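Local coordinates for o-succinylbenzoate synthase (Synechococcus elongatus, PDB 2OZT), which converts 2-succinyl-6-hydroxy-2,4-cyclohexadiene-1-carboxylate to 2-succinylbenzoate with the help of a divalent metal, a dehydration on the route to phylloquinone, at residues I62-Q67 and T79-L84; K152-A157 and A162-D167; K245-G250 and A273-I278. One frame throughout, in Å; residues are numbered along the deposited sequence.

Contact 1 of 3, residues I62-Q67 and T79-L84; sequences IALCQQ and TIPEAL
In the N-terminal domain, the enolase-type capping part of the molecule, L64 of helix 58-67 packs on I80, P81 and L84 of the connection that leads into helix 85-97. The contact is wholly apolar, and L64 alone supplies about 79 of the 145 Å² buried between the two segments. Its CG stands opposite the backbone N across the CA–CB bond (chi1 175°), which carries both methyls out from the helix to the loop. The two branches meet different parts of the loop. L64 CD2 lies 3.8 Å from I80 CG2, these side chains crossing at about a right angle, and 4.1 Å from L84 CD1. On the other branch, L64 CD1 comes within 3.9 Å of P81 CD. Lower on the side chain, L64 CB is 3.9 Å from L84 CD1, and here the two leucines run past each other in opposite directions. P81 and L84 begin and end a type I beta turn, closed by L84 N to P81 O at 3.0 Å, which is consistent with both reaching L64; L84 is also the N-cap residue of helix 85-97. Around the contact, A87 and F91 of that helix also touch L64, Q88 and F91 touch I80, and C65 packs on W5 and W7 of strand 3-20, leaving helix 58-67 between that strand and the loop.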
loop_
_atom_site.group_PDB
_atom_site.type_symbol
_atom_site.label_atom_id
_atom_site.label_comp_id
_atom_site.label_asym_id
_atom_site.label_seq_id
_atom_site.Cartn_x
_atom_site.Cartn_y
_atom_site.Cartn_z
ATOM N N ILE A 62 4.431 20.296 -1.734
ATOM C CA ILE A 62 3.927 21.553 -2.329
ATOM C C ILE A 62 5.092 22.509 -2.544
ATOM O O ILE A 62 5.241 23.110 -3.639
ATOM C CB ILE A 62 2.806 22.221 -1.449
ATOM C CG1 ILE A 62 1.517 21.421 -1.557
ATOM C CG2 ILE A 62 2.507 23.656 -1.972
ATOM C CD1 ILE A 62 0.548 21.680 -0.412
ATOM N N ALA A 63 5.949 22.628 -1.544
ATOM C CA ALA A 63 7.125 23.488 -1.660
ATOM C C ALA A 63 7.992 23.021 -2.841
ATOM O O ALA A 63 8.457 23.827 -3.646
ATOM C CB ALA A 63 7.913 23.491 -0.392
ATOM N N LEU A 64 8.195 21.711 -2.964
ATOM C CA LEU A 64 8.912 21.147 -4.100
ATOM C C LEU A 64 8.277 21.578 -5.396
ATOM O O LEU A 64 8.989 22.065 -6.305
ATOM C CB LEU A 64 8.865 19.608 -4.040
ATOM C CG LEU A 64 9.504 18.984 -5.289
ATOM C CD1 LEU A 64 11.038 19.117 -5.333
ATOM C CD2 LEU A 64 9.019 17.563 -5.486
ATOM N N CYS A 65 6.957 21.431 -5.531
ATOM C CA CYS A 65 6.289 21.808 -6.771
ATOM C C CYS A 65 6.523 23.280 -7.089
ATOM O O CYS A 65 6.667 23.643 -8.247
ATOM C CB CYS A 65 4.792 21.518 -6.721
ATOM S SG CYS A 65 4.509 19.720 -6.842
ATOM N N GLN A 66 6.591 24.126 -6.070
ATOM C CA GLN A 66 6.761 25.570 -6.313
ATOM C C GLN A 66 8.197 25.929 -6.629
ATOM O O GLN A 66 8.458 27.031 -7.152
ATOM C CB GLN A 66 6.261 26.377 -5.090
ATOM C CG GLN A 66 4.784 26.219 -4.932
ATOM C CD GLN A 66 4.193 27.140 -3.910
ATOM O OE1 GLN A 66 4.692 27.267 -2.790
ATOM N NE2 GLN A 66 3.103 27.781 -4.289
ATOM N N GLN A 67 9.137 25.046 -6.323
ATOM C CA GLN A 67 10.563 25.296 -6.562
ATOM C C GLN A 67 11.031 24.803 -7.923
ATOM O O GLN A 67 12.026 25.312 -8.457
ATOM C CB GLN A 67 11.420 24.619 -5.486
ATOM C CG GLN A 67 11.362 25.279 -4.098
ATOM C CD GLN A 67 11.646 24.283 -2.996
ATOM O OE1 GLN A 67 12.165 23.187 -3.250
ATOM N NE2 GLN A 67 11.289 24.649 -1.753
ATOM N N THR A 79 16.489 15.881 -9.560
ATOM C CA THR A 79 16.809 16.762 -8.427
ATOM C C THR A 79 15.779 16.598 -7.302
ATOM O O THR A 79 15.973 17.117 -6.204
ATOM C CB THR A 79 16.915 18.257 -8.816
ATOM O OG1 THR A 79 15.638 18.752 -9.229
ATOM C CG2 THR A 79 17.915 18.450 -9.948
ATOM N N ILE A 80 14.693 15.873 -7.555
ATOM C CA ILE A 80 13.693 15.688 -6.484
ATOM C C ILE A 80 14.320 14.926 -5.304
ATOM O O ILE A 80 14.875 13.847 -5.507
ATOM C CB ILE A 80 12.422 14.977 -6.987
ATOM C CG1 ILE A 80 11.729 15.830 -8.054
ATOM C CG2 ILE A 80 11.453 14.708 -5.769
ATOM C CD1 ILE A 80 10.706 15.066 -8.903
ATOM N N PRO A 81 14.275 15.495 -4.073
ATOM C CA PRO A 81 14.923 14.828 -2.929
ATOM C C PRO A 81 14.417 13.409 -2.675
ATOM O O PRO A 81 13.216 13.150 -2.784
ATOM C CB PRO A 81 14.565 15.749 -1.745
ATOM C CG PRO A 81 14.327 17.093 -2.358
ATOM C CD PRO A 81 13.721 16.816 -3.702
ATOM N N GLU A 82 15.321 12.495 -2.336
ATOM C CA GLU A 82 14.963 11.152 -1.916
ATOM C C GLU A 82 14.050 11.191 -0.709
ATOM O O GLU A 82 13.314 10.224 -0.452
ATOM C CB GLU A 82 16.240 10.338 -1.590
ATOM C CG GLU A 82 15.995 8.975 -0.912
ATOM C CD GLU A 82 17.270 8.158 -0.730
ATOM O OE1 GLU A 82 18.206 8.303 -1.546
ATOM O OE2 GLU A 82 17.329 7.359 0.227
ATOM N N ALA A 83 14.084 12.298 0.043
ATOM C CA ALA A 83 13.241 12.419 1.235
ATOM C C ALA A 83 11.766 12.670 0.874
ATOM O O ALA A 83 10.915 12.728 1.748
ATOM C CB ALA A 83 13.758 13.528 2.150
ATOM N N LEU A 84 11.476 12.842 -0.416
ATOM C CA LEU A 84 10.076 13.045 -0.866
ATOM C C LEU A 84 9.658 11.916 -1.840
ATOM O O LEU A 84 9.448 12.146 -3.048
ATOM C CB LEU A 84 9.946 14.387 -1.582
ATOM C CG LEU A 84 10.366 15.624 -0.766
ATOM C CD1 LEU A 84 10.313 16.897 -1.653
ATOM C CD2 LEU A 84 9.518 15.769 0.499
#

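Contact 2 of 3, residues K152-A157 and A162-D167; sequences KALLAA and AKLRLD. With NA (sodium ion), chain D; PO4 (phosphate ion), chain B.
L154 and L164 meet because both hold CG trans to the backbone N, with chi1 at 178° in each, so that a methyl of each extends into the same interface. L154 CD2 ends 3.8 Å from L164 CD2. L155 reaches the same methyl by another torsion: its chi1 of -68° sets CG opposite the carbonyl carbon, which brings L155 CD2 to 4.0 Å from L164 CD2, the side chains crossing at about a right angle. One strand methyl is therefore touched by two successive leucines of helix 144-157. This is the helix-on-strand packing of the beta-alpha-beta unit 134-138, 144-157, 163-167 in the barrel domain.

With L164 turned to the helix, the next residue, R165, falls on the other face of the strand by the usual alternation. R165 NH2 donates to PO4 O2 at 2.7 Å with an N-H...O angle of 149°, and the oxygen sits at the guanidinium edge, in its plane. R165 NE forms a salt bridge with E193, while T134, H294 and A295 also hydrogen-bond to the phosphate, probably from the crystallisation liquor. At the strand end, D167 OD1 binds the sodium ion at 2.5 Å, whereas D167 OD2 stays 3.3 Å from it, so the carboxylate binds through one oxygen. D221 and E222 supply the other protein ligands. Since D167 is an established magnesium ligand, the chemistry implies that the strand carries apolar packing on its helix side and a metal ligand at its end, with sodium probably standing in for the catalytic cation.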
loop_
_atom_site.group_PDB
_atom_site.type_symbol
_atom_site.label_atom_id
_atom_site.label_comp_id
_atom_site.label_asym_id
_atom_site.label_seq_id
_atom_site.Cartn_x
_atom_site.Cartn_y
_atom_site.Cartn_z
ATOM N N LYS A 152 -9.964 -19.337 15.889
ATOM C CA LYS A 152 -10.263 -20.755 15.805
ATOM C C LYS A 152 -11.585 -20.998 15.022
ATOM O O LYS A 152 -11.646 -21.866 14.134
ATOM C CB LYS A 152 -10.307 -21.362 17.230
ATOM C CG LYS A 152 -10.612 -22.842 17.252
ATOM C CD LYS A 152 -10.319 -23.394 18.667
ATOM C CE LYS A 152 -10.910 -24.785 18.867
ATOM N NZ LYS A 152 -10.295 -25.777 17.952
ATOM N N ALA A 153 -12.614 -20.224 15.342
ATOM C CA ALA A 153 -13.912 -20.344 14.661
ATOM C C ALA A 153 -13.813 -19.901 13.189
ATOM O O ALA A 153 -14.418 -20.516 12.298
ATOM C CB ALA A 153 -14.944 -19.515 15.394
ATOM N N LEU A 154 -13.043 -18.830 12.949
ATOM C CA LEU A 154 -12.895 -18.297 11.584
ATOM C C LEU A 154 -12.190 -19.295 10.709
ATOM O O LEU A 154 -12.602 -19.533 9.551
ATOM C CB LEU A 154 -12.156 -16.958 11.674
ATOM C CG LEU A 154 -11.858 -16.273 10.335
ATOM C CD1 LEU A 154 -13.158 -15.929 9.552
ATOM C CD2 LEU A 154 -11.012 -15.023 10.576
ATOM N N LEU A 155 -11.128 -19.917 11.231
ATOM C CA LEU A 155 -10.409 -20.888 10.427
ATOM C C LEU A 155 -11.246 -22.115 10.125
ATOM O O LEU A 155 -11.139 -22.677 9.035
ATOM C CB LEU A 155 -9.120 -21.311 11.103
ATOM C CG LEU A 155 -8.024 -20.267 11.223
ATOM C CD1 LEU A 155 -6.922 -20.801 12.102
ATOM C CD2 LEU A 155 -7.510 -19.925 9.818
ATOM N N ALA A 156 -12.071 -22.522 11.091
ATOM C CA ALA A 156 -13.007 -23.628 10.855
ATOM C C ALA A 156 -14.080 -23.325 9.820
ATOM O O ALA A 156 -14.495 -24.219 9.065
ATOM C CB ALA A 156 -13.634 -24.038 12.168
ATOM N N ALA A 157 -14.540 -22.075 9.783
ATOM C CA ALA A 157 -15.609 -21.644 8.881
ATOM C C ALA A 157 -15.165 -21.321 7.440
ATOM O O ALA A 157 -15.924 -21.519 6.508
ATOM C CB ALA A 157 -16.290 -20.450 9.469
ATOM N N ALA A 162 -9.236 -20.790 1.131
ATOM C CA ALA A 162 -9.105 -19.466 1.751
ATOM C C ALA A 162 -7.664 -19.206 2.247
ATOM O O ALA A 162 -6.964 -20.115 2.704
ATOM C CB ALA A 162 -10.130 -19.294 2.917
ATOM N N LYS A 163 -7.275 -17.939 2.229
ATOM C CA LYS A 163 -6.002 -17.512 2.838
ATOM C C LYS A 163 -6.292 -16.345 3.759
ATOM O O LYS A 163 -7.158 -15.543 3.477
ATOM C CB LYS A 163 -5.005 -17.071 1.763
ATOM C CG LYS A 163 -4.453 -18.236 0.898
ATOM C CD LYS A 163 -3.484 -19.116 1.739
ATOM C CE LYS A 163 -2.899 -20.267 0.904
ATOM N NZ LYS A 163 -1.816 -19.823 -0.032
ATOM N N LEU A 164 -5.594 -16.263 4.902
ATOM C CA LEU A 164 -5.891 -15.248 5.901
ATOM C C LEU A 164 -4.607 -14.571 6.393
ATOM O O LEU A 164 -3.631 -15.258 6.722
ATOM C CB LEU A 164 -6.607 -15.959 7.071
ATOM C CG LEU A 164 -6.934 -15.036 8.220
ATOM C CD1 LEU A 164 -7.904 -13.892 7.814
ATOM C CD2 LEU A 164 -7.487 -15.931 9.355
ATOM N N ARG A 165 -4.610 -13.243 6.362
ATOM C CA ARG A 165 -3.540 -12.396 6.906
ATOM C C ARG A 165 -4.022 -11.819 8.222
ATOM O O ARG A 165 -5.211 -11.457 8.328
ATOM C CB ARG A 165 -3.247 -11.253 5.899
ATOM C CG ARG A 165 -2.802 -11.721 4.512
ATOM C CD ARG A 165 -2.981 -10.635 3.493
ATOM N NE ARG A 165 -2.574 -11.174 2.194
ATOM C CZ ARG A 165 -2.533 -10.452 1.059
ATOM N NH1 ARG A 165 -2.877 -9.160 1.052
ATOM N NH2 ARG A 165 -2.147 -11.055 -0.075
ATOM N N LEU A 166 -3.149 -11.758 9.226
ATOM C CA LEU A 166 -3.539 -11.164 10.507
ATOM C C LEU A 166 -2.790 -9.852 10.667
ATOM O O LEU A 166 -1.559 -9.870 10.717
ATOM C CB LEU A 166 -3.177 -12.089 11.660
ATOM C CG LEU A 166 -3.791 -13.475 11.550
ATOM C CD1 LEU A 166 -3.278 -14.353 12.734
ATOM C CD2 LEU A 166 -5.301 -13.408 11.498
ATOM N N ASP A 167 -3.486 -8.733 10.796
ATOM C CA ASP A 167 -2.808 -7.455 10.849
ATOM C C ASP A 167 -2.859 -6.873 12.251
ATOM O O ASP A 167 -3.919 -6.421 12.687
ATOM C CB ASP A 167 -3.461 -6.502 9.843
ATOM C CG ASP A 167 -2.637 -5.257 9.596
ATOM O OD1 ASP A 167 -1.559 -5.046 10.232
ATOM O OD2 ASP A 167 -3.026 -4.420 8.729
HETATM NA NA NA D . 0.074 -3.352 9.303
HETATM P P PO4 B . -2.323 -14.674 -1.666
HETATM O O1 PO4 B . -3.354 -14.030 -2.540
HETATM O O2 PO4 B . -1.644 -13.559 -0.950
HETATM O O3 PO4 B . -3.054 -15.564 -0.659
HETATM O O4 PO4 B . -1.232 -15.561 -2.237
#

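Contact 3 of 3, residues K245-G250 and A273-I278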
loop_
_atom_site.group_PDB
_atom_site.type_symbol
_atom_site.label_atom_id
_atom_site.label_comp_id
_atom_site.label_asym_id
_atom_site.label_seq_id
_atom_site.Cartn_x
_atom_site.Cartn_y
_atom_site.Cartn_z
ATOM N N LYS A 245 3.653 0.061 -0.550
ATOM C CA LYS A 245 2.688 1.093 -0.959
ATOM C C LYS A 245 3.334 1.917 -2.048
ATOM O O LYS A 245 4.088 2.848 -1.792
ATOM C CB LYS A 245 2.317 2.028 0.202
ATOM C CG LYS A 245 1.397 1.379 1.263
ATOM C CD LYS A 245 2.038 0.256 2.142
ATOM C CE LYS A 245 3.244 0.724 2.954
ATOM N NZ LYS A 245 3.765 -0.496 3.769
ATOM N N THR A 246 3.059 1.504 -3.284
ATOM C CA THR A 246 3.783 2.072 -4.420
ATOM C C THR A 246 3.665 3.605 -4.480
ATOM O O THR A 246 4.638 4.280 -4.847
ATOM C CB THR A 246 3.308 1.407 -5.675
ATOM O OG1 THR A 246 3.545 -0.001 -5.595
ATOM C CG2 THR A 246 4.033 1.906 -6.938
ATOM N N ALA A 247 2.504 4.136 -4.121
ATOM C CA ALA A 247 2.324 5.588 -4.206
ATOM C C ALA A 247 3.205 6.345 -3.227
ATOM O O ALA A 247 3.430 7.561 -3.386
ATOM C CB ALA A 247 0.847 5.937 -3.978
ATOM N N LEU A 248 3.675 5.646 -2.170
ATOM C CA LEU A 248 4.481 6.304 -1.126
ATOM C C LEU A 248 5.977 6.016 -1.208
ATOM O O LEU A 248 6.763 6.569 -0.449
ATOM C CB LEU A 248 4.036 5.839 0.276
ATOM C CG LEU A 248 2.542 5.876 0.535
ATOM C CD1 LEU A 248 2.275 5.416 2.015
ATOM C CD2 LEU A 248 1.990 7.310 0.259
ATOM N N PHE A 249 6.343 5.121 -2.132
ATOM C CA PHE A 249 7.609 4.411 -2.055
ATOM C C PHE A 249 8.789 5.130 -2.709
ATOM O O PHE A 249 9.925 5.020 -2.216
ATOM C CB PHE A 249 7.368 3.045 -2.708
ATOM C CG PHE A 249 8.595 2.245 -3.009
ATOM C CD1 PHE A 249 9.059 1.243 -2.120
ATOM C CD2 PHE A 249 9.252 2.431 -4.228
ATOM C CE1 PHE A 249 10.188 0.457 -2.463
ATOM C CE2 PHE A 249 10.393 1.690 -4.550
ATOM C CZ PHE A 249 10.837 0.698 -3.669
ATOM N N GLY A 250 8.553 5.913 -3.770
ATOM C CA GLY A 250 9.655 6.489 -4.529
ATOM C C GLY A 250 9.465 6.268 -6.010
ATOM O O GLY A 250 8.365 5.942 -6.468
ATOM N N ALA A 273 -2.481 3.109 -0.310
ATOM C CA ALA A 273 -2.284 4.176 0.677
ATOM C C ALA A 273 -3.485 5.136 0.608
ATOM O O ALA A 273 -3.325 6.345 0.844
ATOM C CB ALA A 273 -1.023 4.949 0.332
ATOM N N LEU A 274 -4.668 4.606 0.274
ATOM C CA LEU A 274 -5.883 5.439 0.115
ATOM C C LEU A 274 -5.625 6.601 -0.821
ATOM O O LEU A 274 -5.943 7.776 -0.536
ATOM C CB LEU A 274 -6.400 5.925 1.490
ATOM C CG LEU A 274 -6.791 4.822 2.478
ATOM C CD1 LEU A 274 -7.296 5.498 3.752
ATOM C CD2 LEU A 274 -7.843 3.879 1.905
ATOM N N GLU A 275 -5.041 6.258 -1.960
ATOM C CA GLU A 275 -4.736 7.234 -3.006
ATOM C C GLU A 275 -5.903 7.299 -3.997
ATOM O O GLU A 275 -6.829 6.494 -3.949
ATOM C CB GLU A 275 -3.405 6.877 -3.717
ATOM C CG GLU A 275 -3.411 5.559 -4.457
ATOM C CD GLU A 275 -3.430 4.332 -3.540
ATOM O OE1 GLU A 275 -4.523 3.756 -3.363
ATOM O OE2 GLU A 275 -2.353 3.950 -3.058
ATOM N N GLY A 276 -5.852 8.257 -4.931
ATOM C CA GLY A 276 -6.969 8.415 -5.855
ATOM C C GLY A 276 -6.758 7.627 -7.139
ATOM O O GLY A 276 -5.794 6.833 -7.260
ATOM N N ALA A 277 -7.672 7.833 -8.098
ATOM C CA ALA A 277 -7.691 7.042 -9.322
ATOM C C ALA A 277 -6.468 7.253 -10.219
ATOM O O ALA A 277 -6.050 6.318 -10.926
ATOM C CB ALA A 277 -8.957 7.372 -10.105
ATOM N N ILE A 278 -5.880 8.437 -10.196
ATOM C CA ILE A 278 -4.684 8.657 -11.020
ATOM C C ILE A 278 -3.543 7.750 -10.524
ATOM O O ILE A 278 -2.974 6.982 -11.274
ATOM C CB ILE A 278 -4.301 10.127 -11.081
ATOM C CG1 ILE A 278 -5.379 10.846 -11.902
ATOM C CG2 ILE A 278 -2.908 10.299 -11.672
ATOM C CD1 ILE A 278 -5.195 12.415 -11.932
HETATM O O HOH W 1 0.127 2.702 -2.797
#
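A273, which opens the second segment, places its methyl against the branch of L248. A273 CB lies 3.7 Å from both L248 CG and L248 CD1 and 3.8 Å from L248 CD2, so the single methyl is met at the fork of the leucine. With CG opposite its carbonyl carbon and beside its backbone N, the end of L248 is brought up to A273. The aliphatic part of K245 approaches the same methyl more loosely, K245 CG being 4.4 Å from A273 CB. Farther out, K245 NZ bonds V243 O and V224 O and forms a salt bridge with D221, a magnesium ligand. K245 is the predicted proton acceptor; it directly follows strand 241-244, and A273 comes soon after strand 268-270, so the contact lies at the C-terminal ends of adjacent barrel strands, the active-site side of this enolase-type barrel.

L274 takes left-handed backbone angles, after which E275 folds its carboxylate back over the start of the segment. With chi1 at 63° its CG sits between the backbone N and the carbonyl carbon, and a further bend at chi2 returns E275 OE2 to A273 N. That bond is 2.9 Å long and nearly straight at 171°, although the N-H arrives from above the carboxylate plane. E275 OE2 also lies 3.9 Å from A247 CB. Water 1 donates to E275 OE2 at 2.8 Å and accepts from A247 N at 3.1 Å, bridging the two segments. E275 OE1 is held by S272 OG and by a salt bridge to R280. A leucine in place of E275 would probably take this acceptor from A273 N and water 1, and this carboxylate partner from R280. G276 follows as N-cap of helix 277-290.

In the fold
From the N terminus, contact 1 closes first, bringing the loop 79-84 back onto helix 58-67 across 11 intervening residues within the capping domain. Contact 2 closes the shortest connection, four residues between a barrel helix and the strand after it. Contact 3 spans 22 residues between the segments that follow neighbouring barrel strands 241-244 and 268-270. It also joins the domains: G276 N bonds E46, and the carbonyls of A273 and L274 bond R28, both of the N-terminal domain. The three run in series, none nesting in or crossing another. Contacts 1 and 2 lie on opposite sides of the chain's centre, about 43 Å apart between centres; contact 3 is more central.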